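PDB 3IN6: FMN-binding protein from Syntrophomonas wolfei subsp. wolfei, which binds flavin mononucleotide as a small flavoprotein, probably of the split-barrel type, with a likely role in redox chemistry. Local coordinates for the interface of chains A and B. Coordinates in Å, arbitrary orientation; residue numbers count along the deposited sequence, not the author numbering. Chains: chain A/B, FMN-binding protein.

Contact 1: the interface of chains A and B. Residues chain A 39-40, 42, 77; chain B 39-40, 42, 77.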
ATOM      1  N   ASP A  39      10.296  -7.550  -4.555  1.00 15.47           N
ATOM      2  CA  ASP A  39      11.572  -8.275  -4.681  1.00 14.41           C
ATOM      3  C   ASP A  39      11.863  -8.588  -6.145  1.00 16.20           C
ATOM      4  O   ASP A  39      11.040  -8.261  -7.014  1.00 16.15           O
ATOM      5  CB  ASP A  39      11.637  -9.552  -3.814  1.00 15.84           C
ATOM      6  CG  ASP A  39      10.840 -10.736  -4.380  1.00 16.73           C
ATOM      7  OD1 ASP A  39      10.100 -10.620  -5.386  1.00 21.21           O
ATOM      8  OD2 ASP A  39      10.978 -11.823  -3.792  1.00 20.17           O
ATOM      9  N   ARG A  40      13.020  -9.232  -6.391  1.00 12.81           N
ATOM     10  CA  ARG A  40      13.507  -9.561  -7.735  1.00 15.32           C
ATOM     11  C   ARG A  40      12.563 -10.466  -8.542  1.00 18.41           C
ATOM     12  O   ARG A  40      12.653 -10.525  -9.776  1.00 18.20           O
ATOM     13  CB  ARG A  40      14.904 -10.240  -7.664  1.00 12.81           C
ATOM     14  CG  ARG A  40      14.865 -11.505  -6.820  1.00 15.82           C
ATOM     15  CD  ARG A  40      15.893 -12.583  -7.099  1.00 27.33           C
ATOM     16  NE  ARG A  40      17.127 -12.380  -6.377  1.00 26.97           N
ATOM     17  CZ  ARG A  40      17.899 -13.341  -5.868  1.00 16.23           C
ATOM     18  NH1 ARG A  40      17.580 -14.627  -5.931  1.00 21.67           N
ATOM     19  NH2 ARG A  40      19.010 -12.986  -5.243  1.00 17.44           N
ATOM     20  N   TYR A  42       9.270 -10.174  -8.426  1.00 14.75           N
ATOM     21  CA  TYR A  42       8.039  -9.403  -8.573  1.00 17.47           C
ATOM     22  C   TYR A  42       7.029  -9.577  -7.434  1.00 17.71           C
ATOM     23  O   TYR A  42       5.884  -9.121  -7.538  1.00 19.36           O
ATOM     24  CB  TYR A  42       7.385  -9.649  -9.958  1.00 18.87           C
ATOM     25  CG  TYR A  42       8.285  -9.254 -11.114  1.00 14.19           C
ATOM     26  CD1 TYR A  42       8.547  -7.916 -11.378  1.00 18.80           C
ATOM     27  CD2 TYR A  42       8.877 -10.207 -11.931  1.00 15.05           C
ATOM     28  CE1 TYR A  42       9.380  -7.535 -12.412  1.00 17.23           C
ATOM     29  CE2 TYR A  42       9.713  -9.825 -12.984  1.00 13.53           C
ATOM     30  CZ  TYR A  42       9.957  -8.489 -13.211  1.00 14.71           C
ATOM     31  OH  TYR A  42      10.771  -8.084 -14.245  1.00 20.73           O
ATOM     32  N   THR A  77      15.709  -4.561  -4.953  1.00 17.43           N
ATOM     33  CA  THR A  77      15.237  -3.769  -6.088  1.00 18.25           C
ATOM     34  C   THR A  77      15.335  -2.259  -5.928  1.00 22.42           C
ATOM     35  O   THR A  77      15.314  -1.540  -6.929  1.00 24.11           O
ATOM     36  CB  THR A  77      13.756  -4.084  -6.369  1.00 16.91           C
ATOM     37  OG1 THR A  77      12.940  -3.653  -5.261  1.00 18.72           O
ATOM     38  CG2 THR A  77      13.571  -5.544  -6.591  1.00 16.32           C
TER
ATOM     39  N   ASP B  39       5.201  -3.207 -12.086  1.00 21.01           N
ATOM     40  CA  ASP B  39       5.431  -3.456 -13.515  1.00 20.47           C
ATOM     41  C   ASP B  39       6.745  -4.224 -13.692  1.00 22.31           C
ATOM     42  O   ASP B  39       7.458  -4.490 -12.709  1.00 22.33           O
ATOM     43  CB  ASP B  39       5.355  -2.168 -14.373  1.00 21.73           C
ATOM     44  CG  ASP B  39       6.529  -1.217 -14.173  1.00 24.06           C
ATOM     45  OD1 ASP B  39       7.584  -1.623 -13.648  1.00 30.69           O
ATOM     46  OD2 ASP B  39       6.397  -0.042 -14.579  1.00 34.87           O
ATOM     47  N   ARG B  40       7.057  -4.583 -14.940  1.00 22.16           N
ATOM     48  CA  ARG B  40       8.260  -5.371 -15.270  1.00 24.34           C
ATOM     49  C   ARG B  40       9.573  -4.658 -14.927  1.00 25.29           C
ATOM     50  O   ARG B  40      10.589  -5.323 -14.751  1.00 26.68           O
ATOM     51  CB  ARG B  40       8.260  -5.763 -16.769  1.00 23.73           C
ATOM     52  N   TYR B  42      10.025  -3.004 -12.213  1.00 24.70           N
ATOM     53  CA  TYR B  42       9.999  -2.922 -10.744  1.00 23.79           C
ATOM     54  C   TYR B  42       9.422  -1.649 -10.121  1.00 25.03           C
ATOM     55  O   TYR B  42       9.631  -1.400  -8.931  1.00 23.03           O
ATOM     56  CB  TYR B  42      11.379  -3.229 -10.142  1.00 21.51           C
ATOM     57  CG  TYR B  42      11.841  -4.616 -10.477  1.00 22.33           C
ATOM     58  CD1 TYR B  42      11.411  -5.713  -9.734  1.00 22.97           C
ATOM     59  CD2 TYR B  42      12.693  -4.840 -11.548  1.00 17.00           C
ATOM     60  CE1 TYR B  42      11.832  -7.003 -10.041  1.00 17.80           C
ATOM     61  CE2 TYR B  42      13.106  -6.123 -11.867  1.00 23.15           C
ATOM     62  CZ  TYR B  42      12.672  -7.196 -11.104  1.00 17.20           C
ATOM     63  OH  TYR B  42      13.086  -8.456 -11.424  1.00 15.52           O
ATOM     64  N   THR B  77       2.869  -8.453 -14.585  1.00 24.16           N
ATOM     65  CA  THR B  77       3.512  -9.276 -13.537  1.00 24.18           C
ATOM     66  C   THR B  77       2.590 -10.185 -12.724  1.00 25.83           C
ATOM     67  O   THR B  77       3.058 -11.132 -12.089  1.00 26.22           O
ATOM     68  CB  THR B  77       4.306  -8.388 -12.549  1.00 22.85           C
ATOM     69  OG1 THR B  77       3.404  -7.496 -11.862  1.00 25.32           O
ATOM     70  CG2 THR B  77       5.362  -7.589 -13.297  1.00 19.78           C
TER
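The loop between strands 33-38 and 44-48 of each chain meets its twin from the other, with the C-terminal end of helix 68-77 packed alongside, in this FMN-binding flavoprotein, probably of the split-barrel family. At the two-fold axis A:Tyr42 and B:Tyr42 stack almost parallel, their planes 8° apart and the centroids 4.5 Å from each other. The overlap is slipped: A:Tyr42 CE1 lies over the rim of the B:Tyr42 face, 3.5 Å from B:Tyr42 CE1. In both residues CG stands anti to the carbonyl carbon (chi1 -60° in A:Tyr42), which carries the ring across to the opposite loop. There each phenol donates to a main-chain carbonyl lying at the ring edge, B:Tyr42 OH to A:Arg40 O at 2.7 Å and A:Tyr42 OH to B:Arg40 O at 2.8 Å. The twins differ slightly, for A:Tyr42 OH sits on a carbonyl lone pair whereas B:Tyr42 OH stands 32° above the carbonyl plane. Stacking and hydrogen bonding together probably limit rotation of the rings. Threonine side chains cross the tyrosines at about a right angle: B:Thr77 CG2 is 3.7 Å from A:Tyr42 CD1 and near CG, while A:Thr77 CG2 meets B:Tyr42 at CD1, toward CE1.

Contact 2: the interface of chains A and B. Residues chain A 34, 46, 83, 85, 97, 99, 143; chain B 34, 45-48.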
ATOM      1  N   THR A  34       1.810   3.928   4.650  1.00 16.50           N
ATOM      2  CA  THR A  34       2.414   2.663   4.254  1.00 15.83           C
ATOM      3  C   THR A  34       3.509   2.816   3.211  1.00 16.42           C
ATOM      4  O   THR A  34       3.587   3.853   2.530  1.00 15.29           O
ATOM      5  CB  THR A  34       1.367   1.690   3.614  1.00 17.59           C
ATOM      6  OG1 THR A  34       0.919   2.215   2.345  1.00 16.40           O
ATOM      7  CG2 THR A  34       0.200   1.431   4.552  1.00 14.24           C
ATOM      8  N   ILE A  46       3.691  -4.832   1.326  1.00 18.99           N
ATOM      9  CA  ILE A  46       3.245  -3.568   1.886  1.00 19.46           C
ATOM     10  C   ILE A  46       3.355  -3.662   3.425  1.00 21.38           C
ATOM     11  O   ILE A  46       3.100  -4.715   4.027  1.00 19.65           O
ATOM     12  CB  ILE A  46       1.832  -3.208   1.460  1.00 19.97           C
ATOM     13  CG1 ILE A  46       1.479  -1.806   1.984  1.00 19.24           C
ATOM     14  CG2 ILE A  46       0.845  -4.284   1.906  1.00 16.60           C
ATOM     15  CD1 ILE A  46       0.197  -1.262   1.475  1.00 13.75           C
HETATM   16  N   MSE A  83       2.373   5.738   0.722  1.00 19.68           N
HETATM   17  CA  MSE A  83       1.049   6.263   0.598  1.00 18.10           C
HETATM   18  C   MSE A  83       0.570   6.665   1.961  1.00 16.10           C
HETATM   19  O   MSE A  83       0.756   5.929   2.926  1.00 16.24           O
HETATM   20  CB  MSE A  83       0.038   5.274   0.015  1.00 20.34           C
HETATM   21  CG  MSE A  83      -1.415   5.895   0.022  1.00 22.07           C
HETATM   22 SE   MSE A  83      -2.836   4.895  -0.801  0.75 34.31          SE
HETATM   23  CE  MSE A  83      -2.767   5.521  -2.615  1.00 38.62           C
ATOM     24  N   LEU A  85      -3.085   8.015   3.655  1.00 15.75           N
ATOM     25  CA  LEU A  85      -4.500   7.985   3.346  1.00 14.15           C
ATOM     26  C   LEU A  85      -5.296   8.343   4.602  1.00 13.77           C
ATOM     27  O   LEU A  85      -5.255   7.626   5.591  1.00 12.66           O
ATOM     28  CB  LEU A  85      -4.891   6.579   2.898  1.00 14.04           C
ATOM     29  CG  LEU A  85      -6.295   6.399   2.328  1.00 18.71           C
ATOM     30  CD1 LEU A  85      -6.442   7.207   1.050  1.00 20.56           C
ATOM     31  CD2 LEU A  85      -6.568   4.924   2.066  1.00 18.13           C
ATOM     32  N   ARG A  97       0.393   9.915  -2.756  1.00 18.45           N
ATOM     33  CA  ARG A  97       1.251   8.804  -3.116  1.00 16.93           C
ATOM     34  C   ARG A  97       2.583   9.382  -3.482  1.00 17.47           C
ATOM     35  O   ARG A  97       2.660  10.256  -4.353  1.00 18.05           O
ATOM     36  CB  ARG A  97       0.705   8.015  -4.291  1.00 17.50           C
ATOM     37  CG  ARG A  97      -0.454   7.134  -3.944  1.00 19.68           C
ATOM     38  CD  ARG A  97      -0.985   6.394  -5.167  1.00 23.07           C
ATOM     39  NE  ARG A  97      -1.522   7.280  -6.195  1.00 25.53           N
ATOM     40  CZ  ARG A  97      -2.061   6.857  -7.338  1.00 24.50           C
ATOM     41  NH1 ARG A  97      -2.151   5.560  -7.615  1.00 21.57           N
ATOM     42  NH2 ARG A  97      -2.518   7.735  -8.217  1.00 26.78           N
ATOM     43  N   TYR A  99       6.283   8.194  -4.779  1.00 21.77           N
ATOM     44  CA  TYR A  99       7.112   7.140  -5.361  1.00 19.30           C
ATOM     45  C   TYR A  99       8.579   7.418  -5.146  1.00 21.95           C
ATOM     46  O   TYR A  99       9.064   8.514  -5.434  1.00 22.71           O
ATOM     47  CB  TYR A  99       6.823   6.999  -6.853  1.00 22.98           C
ATOM     48  CG  TYR A  99       5.388   6.652  -7.134  1.00 22.27           C
ATOM     49  CD1 TYR A  99       4.408   7.624  -7.106  1.00 13.94           C
ATOM     50  CD2 TYR A  99       5.010   5.359  -7.451  1.00 26.85           C
ATOM     51  CE1 TYR A  99       3.113   7.336  -7.370  1.00 18.70           C
ATOM     52  CE2 TYR A  99       3.688   5.054  -7.696  1.00 21.42           C
ATOM     53  CZ  TYR A  99       2.750   6.050  -7.672  1.00 19.55           C
ATOM     54  OH  TYR A  99       1.429   5.782  -7.916  1.00 21.35           O
ATOM     55  N   VAL A 143      -4.102  10.708  -4.589  1.00 26.80           N
ATOM     56  CA  VAL A 143      -4.639   9.388  -4.239  1.00 29.76           C
ATOM     57  C   VAL A 143      -5.293   8.652  -5.400  1.00 31.85           C
ATOM     58  O   VAL A 143      -4.938   7.508  -5.666  1.00 34.03           O
ATOM     59  CB  VAL A 143      -5.607   9.473  -3.029  1.00 29.46           C
ATOM     60  CG1 VAL A 143      -6.569   8.304  -3.010  1.00 26.15           C
ATOM     61  CG2 VAL A 143      -4.791   9.531  -1.751  1.00 30.09           C
TER
ATOM     62  N   THR B  34      -6.445  -0.976  -0.046  1.00 26.14           N
ATOM     63  CA  THR B  34      -5.549  -0.738  -1.162  1.00 25.67           C
ATOM     64  C   THR B  34      -5.065  -2.025  -1.780  1.00 27.63           C
ATOM     65  O   THR B  34      -5.169  -3.094  -1.185  1.00 28.44           O
ATOM     66  CB  THR B  34      -4.310   0.059  -0.716  1.00 26.52           C
ATOM     67  OG1 THR B  34      -3.520  -0.721   0.208  1.00 26.71           O
ATOM     68  CG2 THR B  34      -4.746   1.375  -0.070  1.00 22.72           C
ATOM     69  N   ASN B  45       3.350   0.252  -7.490  1.00 22.18           N
ATOM     70  CA  ASN B  45       2.207   1.141  -7.436  1.00 21.17           C
ATOM     71  C   ASN B  45       1.293   0.679  -6.317  1.00 21.68           C
ATOM     72  O   ASN B  45       1.399  -0.457  -5.841  1.00 21.69           O
ATOM     73  CB  ASN B  45       1.452   1.093  -8.768  1.00 21.50           C
ATOM     74  CG  ASN B  45       0.490   2.256  -8.968  1.00 18.80           C
ATOM     75  OD1 ASN B  45       0.740   3.371  -8.526  1.00 21.13           O
ATOM     76  ND2 ASN B  45      -0.604   2.000  -9.692  1.00 16.91           N
ATOM     77  N   ILE B  46       0.430   1.589  -5.882  1.00 22.73           N
ATOM     78  CA  ILE B  46      -0.614   1.325  -4.895  1.00 22.89           C
ATOM     79  C   ILE B  46      -1.819   2.212  -5.261  1.00 23.38           C
ATOM     80  O   ILE B  46      -1.667   3.355  -5.683  1.00 22.74           O
ATOM     81  CB  ILE B  46      -0.142   1.588  -3.434  1.00 23.08           C
ATOM     82  CG1 ILE B  46      -1.316   1.443  -2.447  1.00 23.42           C
ATOM     83  CG2 ILE B  46       0.488   2.974  -3.318  1.00 16.83           C
ATOM     84  CD1 ILE B  46      -0.927   1.467  -0.958  1.00 22.40           C
ATOM     85  N   ALA B  47      -3.015   1.665  -5.131  1.00 24.18           N
ATOM     86  CA  ALA B  47      -4.221   2.416  -5.411  1.00 23.30           C
ATOM     87  C   ALA B  47      -5.298   1.955  -4.479  1.00 22.45           C
ATOM     88  O   ALA B  47      -5.272   0.819  -4.008  1.00 21.49           O
ATOM     89  CB  ALA B  47      -4.671   2.228  -6.876  1.00 22.84           C
ATOM     90  N   VAL B  48      -6.251   2.839  -4.208  1.00 23.27           N
ATOM     91  CA  VAL B  48      -7.384   2.469  -3.392  1.00 23.41           C
ATOM     92  C   VAL B  48      -8.336   1.626  -4.250  1.00 24.64           C
ATOM     93  O   VAL B  48      -8.786   2.060  -5.300  1.00 23.09           O
ATOM     94  CB  VAL B  48      -8.110   3.701  -2.848  1.00 23.25           C
ATOM     95  CG1 VAL B  48      -9.333   3.287  -2.067  1.00 19.62           C
ATOM     96  CG2 VAL B  48      -7.151   4.520  -1.981  1.00 26.12           C
TER
HETATM   97  O   HOH W   1      -6.088   5.252  -5.615  1.00 26.35           O
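Strand 44-48 of chain B lies against strands 79-87 and 92-106 of chain A and the loop holding A:Val143, while side chains of strands 33-38 and 44-48 of both chains meet near the two-fold axis. B:Ile46 is the apolar wedge: CG1 is anti to the backbone N (chi1 174°), and the extended branch brings CD1 to within 3.8 Å of A:Ile46 CD1, the two side chains crossing at about a right angle. The selenium of A:Met83, a selenomethionine bent at chi3 (-89°), lies 3.9 Å from B:Ile46 CD1, and the side chain reaches tip to tip toward B:Thr34, selenium beside its methyl CG2. Farther along, B:Val48 CG2 packs 4.0 Å from A:Val143 CG1 and also touches both methyls of A:Leu85. On the polar side A:Arg97 NH1 donates to B:Ile46 O at 3.0 Å, with the acceptor at the edge of the guanidinium and the bond fairly straight (164° at H). The guanidinium faces are flanked by A:Tyr99 OH and A:Val143 O. A:Tyr99 OH gives a 2.6 Å hydrogen bond to the amide oxygen B:Asn45 OD1, nearly along its C=O axis. A water joins A:Val143 O to B:Val48 N, 2.8 Å from that nitrogen. Since A:Arg97, B:Asn45 and B:Val48 are FMN-binding residues, this patch sits where the sheets of both subunits converge beside the flavin site.

Contact 3: the interface of chains A and B. Residues chain A 30-32, 34, 86-87; chain B 32, 85, 87, 89, 92-93.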
ATOM      1  N   TYR A  30       1.140  10.049  10.163  1.00 21.11           N
ATOM      2  CA  TYR A  30      -0.110   9.381  10.513  1.00 19.44           C
ATOM      3  C   TYR A  30       0.107   7.870  10.580  1.00 19.07           C
ATOM      4  O   TYR A  30       0.961   7.317   9.868  1.00 19.26           O
ATOM      5  CB  TYR A  30      -1.213   9.689   9.491  1.00 20.32           C
ATOM      6  CG  TYR A  30      -1.730  11.108   9.531  1.00 14.25           C
ATOM      7  CD1 TYR A  30      -2.653  11.500  10.489  1.00 16.91           C
ATOM      8  CD2 TYR A  30      -1.328  12.040   8.593  1.00 17.96           C
ATOM      9  CE1 TYR A  30      -3.134  12.796  10.521  1.00 14.55           C
ATOM     10  CE2 TYR A  30      -1.802  13.331   8.614  1.00 13.64           C
ATOM     11  CZ  TYR A  30      -2.710  13.701   9.578  1.00 17.67           C
ATOM     12  OH  TYR A  30      -3.168  14.985   9.605  1.00 13.19           O
ATOM     13  N   ILE A  31      -0.652   7.215  11.452  1.00 18.33           N
ATOM     14  CA  ILE A  31      -0.620   5.758  11.588  1.00 18.88           C
ATOM     15  C   ILE A  31      -0.925   5.155  10.219  1.00 18.25           C
ATOM     16  O   ILE A  31      -0.268   4.208   9.776  1.00 17.75           O
ATOM     17  CB  ILE A  31      -1.683   5.258  12.593  1.00 19.22           C
ATOM     18  CG1 ILE A  31      -1.419   5.799  13.997  1.00 21.50           C
ATOM     19  CG2 ILE A  31      -1.701   3.742  12.675  1.00 19.72           C
ATOM     20  CD1 ILE A  31      -2.497   5.407  15.020  1.00 22.76           C
ATOM     21  N   SER A  32      -1.887   5.766   9.526  1.00 16.94           N
ATOM     22  CA  SER A  32      -2.338   5.296   8.228  1.00 16.03           C
ATOM     23  C   SER A  32      -1.393   5.723   7.100  1.00 16.15           C
ATOM     24  O   SER A  32      -1.792   6.420   6.163  1.00 14.77           O
ATOM     25  CB  SER A  32      -3.744   5.825   7.974  1.00 14.98           C
ATOM     26  OG  SER A  32      -3.670   7.195   7.672  1.00 15.37           O
ATOM     27  N   THR A  34       1.810   3.928   4.650  1.00 16.50           N
ATOM     28  CA  THR A  34       2.414   2.663   4.254  1.00 15.83           C
ATOM     29  C   THR A  34       3.509   2.816   3.211  1.00 16.42           C
ATOM     30  O   THR A  34       3.587   3.853   2.530  1.00 15.29           O
ATOM     31  CB  THR A  34       1.367   1.690   3.614  1.00 17.59           C
ATOM     32  OG1 THR A  34       0.919   2.215   2.345  1.00 16.40           O
ATOM     33  CG2 THR A  34       0.200   1.431   4.552  1.00 14.24           C
ATOM     34  N   LEU A  86      -5.975   9.468   4.580  1.00 14.09           N
ATOM     35  CA  LEU A  86      -6.791   9.856   5.720  1.00 16.84           C
ATOM     36  C   LEU A  86      -8.228   9.540   5.386  1.00 20.17           C
ATOM     37  O   LEU A  86      -8.690   9.829   4.280  1.00 20.92           O
ATOM     38  CB  LEU A  86      -6.603  11.338   6.057  1.00 14.88           C
ATOM     39  CG  LEU A  86      -5.240  11.670   6.685  1.00 13.85           C
ATOM     40  CD1 LEU A  86      -5.035  13.158   6.859  1.00  2.88           C
ATOM     41  CD2 LEU A  86      -5.032  10.941   8.026  1.00  5.33           C
ATOM     42  N   THR A  87      -8.902   8.890   6.330  1.00 25.27           N
ATOM     43  CA  THR A  87     -10.324   8.585   6.235  1.00 27.77           C
ATOM     44  C   THR A  87     -10.913   8.826   7.637  1.00 30.60           C
ATOM     45  O   THR A  87     -10.326   8.416   8.640  1.00 32.57           O
ATOM     46  CB  THR A  87     -10.580   7.136   5.766  1.00 28.06           C
ATOM     47  OG1 THR A  87     -10.153   6.215   6.772  1.00 28.17           O
ATOM     48  CG2 THR A  87      -9.822   6.840   4.472  1.00 27.53           C
TER
ATOM     49  N   SER B  32     -10.668   2.412   3.073  1.00 28.19           N
ATOM     50  CA  SER B  32      -9.251   2.320   3.382  1.00 28.00           C
ATOM     51  C   SER B  32      -8.732   0.941   3.003  1.00 27.73           C
ATOM     52  O   SER B  32      -8.151   0.243   3.835  1.00 30.43           O
ATOM     53  CB  SER B  32      -9.003   2.606   4.872  1.00 28.67           C
ATOM     54  OG  SER B  32      -9.708   1.697   5.716  1.00 30.34           O
ATOM     55  N   LEU B  85      -6.620  -1.290   6.203  1.00 24.77           N
ATOM     56  CA  LEU B  85      -6.009  -0.666   7.371  1.00 24.90           C
ATOM     57  C   LEU B  85      -7.033   0.168   8.083  1.00 25.57           C
ATOM     58  O   LEU B  85      -7.607   1.077   7.494  1.00 28.54           O
ATOM     59  CB  LEU B  85      -4.839   0.218   6.965  1.00 25.60           C
ATOM     60  CG  LEU B  85      -4.043   0.893   8.085  1.00 23.21           C
ATOM     61  CD1 LEU B  85      -3.520  -0.142   9.074  1.00 19.92           C
ATOM     62  CD2 LEU B  85      -2.894   1.673   7.463  1.00 24.64           C
ATOM     63  N   THR B  87      -7.733   2.556  11.515  1.00 27.97           N
ATOM     64  CA  THR B  87      -7.010   3.285  12.548  1.00 29.52           C
ATOM     65  C   THR B  87      -7.784   4.431  13.173  1.00 31.53           C
ATOM     66  O   THR B  87      -8.585   5.085  12.511  1.00 30.57           O
ATOM     67  CB  THR B  87      -5.692   3.878  11.985  1.00 29.09           C
ATOM     68  OG1 THR B  87      -4.914   4.422  13.058  1.00 33.04           O
ATOM     69  CG2 THR B  87      -5.979   4.976  10.964  1.00 19.80           C
ATOM     70  N   ASN B  89      -6.244   7.024  14.175  1.00 43.50           N
ATOM     71  CA  ASN B  89      -5.414   8.203  13.924  1.00 45.52           C
ATOM     72  C   ASN B  89      -4.869   8.759  15.239  1.00 45.99           C
ATOM     73  O   ASN B  89      -4.518   9.937  15.335  1.00 46.52           O
ATOM     74  CB  ASN B  89      -6.196   9.286  13.166  1.00 46.92           C
ATOM     75  CG  ASN B  89      -6.561   8.867  11.755  1.00 49.84           C
ATOM     76  OD1 ASN B  89      -5.741   8.290  11.030  1.00 52.30           O
ATOM     77  ND2 ASN B  89      -7.788   9.183  11.344  1.00 52.50           N
ATOM     78  N   SER B  92      -4.567   3.487  17.928  1.00 42.36           N
ATOM     79  CA  SER B  92      -5.049   2.205  17.409  1.00 41.56           C
ATOM     80  C   SER B  92      -4.824   1.911  15.934  1.00 38.76           C
ATOM     81  O   SER B  92      -4.951   2.789  15.091  1.00 38.03           O
ATOM     82  CB  SER B  92      -6.551   2.104  17.673  1.00 42.28           C
ATOM     83  OG  SER B  92      -6.842   2.324  19.042  1.00 46.23           O
ATOM     84  N   LYS B  93      -4.513   0.646  15.650  1.00 37.45           N
ATOM     85  CA  LYS B  93      -4.358   0.134  14.296  1.00 35.87           C
ATOM     86  C   LYS B  93      -4.830  -1.319  14.255  1.00 34.60           C
ATOM     87  O   LYS B  93      -4.639  -2.066  15.213  1.00 34.01           O
ATOM     88  CB  LYS B  93      -2.893   0.192  13.824  1.00 37.71           C
ATOM     89  CG  LYS B  93      -1.970  -0.894  14.404  1.00 33.60           C
TER
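A:Ile31 and A:Ser32, in the loop before strand 33-38, form the apolar centre with B:Leu85 and B:Thr87 from strand 79-87 of chain B. B:Leu85, CG anti to its backbone N (chi1 -177°), presents CD2 to the main chain of A:Ser32, 3.7 Å from CA. Next to it B:Thr87 turns its methyl to A:Ser32, CG2 lying 3.8 Å from CB. A:Ile31 crosses B:Thr87 obliquely and straddles its hydroxyl with both branches; its CG2 also rests 3.9 Å from B:Lys93 CB, while CD1 approaches the B:Ser92 carbonyl. The B:Thr87 hydroxyl is fixed within its own chain. With OG1 anti to the backbone N (chi1 -172°), it donates to B:Ser92 O at 2.6 Å, nearly along the C=O axis, and accepts from B:Asn89 N at 3.1 Å. This probably holds the turn after strand 79-87 and, with the hydroxyl bonded inside chain B, lets apolar A:Ile31 carbons pack on it. At the rim B:Ser32 OG bonds B:Leu85 O at 2.8 Å, the donor standing 35° above the carbonyl plane. The poorly ordered B:Asn89 lies near A:Thr87 and A:Leu86; A:Leu86 in turn sets CD2 over the centre of the A:Tyr30 ring, 3.4 Å above its plane. With no polar pair bonded across, the patch depends on shape and apolar packing and probably steadies the dimer beside A:Ile31, a residue lining an FMN pocket.

The C-alpha centres of contact 1 and contact 2 lie about 17 Å apart, those of contact 2 and contact 3 about 12 Å, and those of contact 1 and contact 3 about 27 Å. Contacts 2 and 3 share A:Thr34 and both draw on strands 33-38 and 79-87, so they form a continuous stretch of one two-fold interface, with contact 1 toward its far end. Contact 1 is its own twin across the two-fold axis, whereas contacts 2 and 3 recur with the chains exchanged. FMN-binding residues from both chains at contact 2 suggest that the dimer is the functional unit and helps shape the flavin sites.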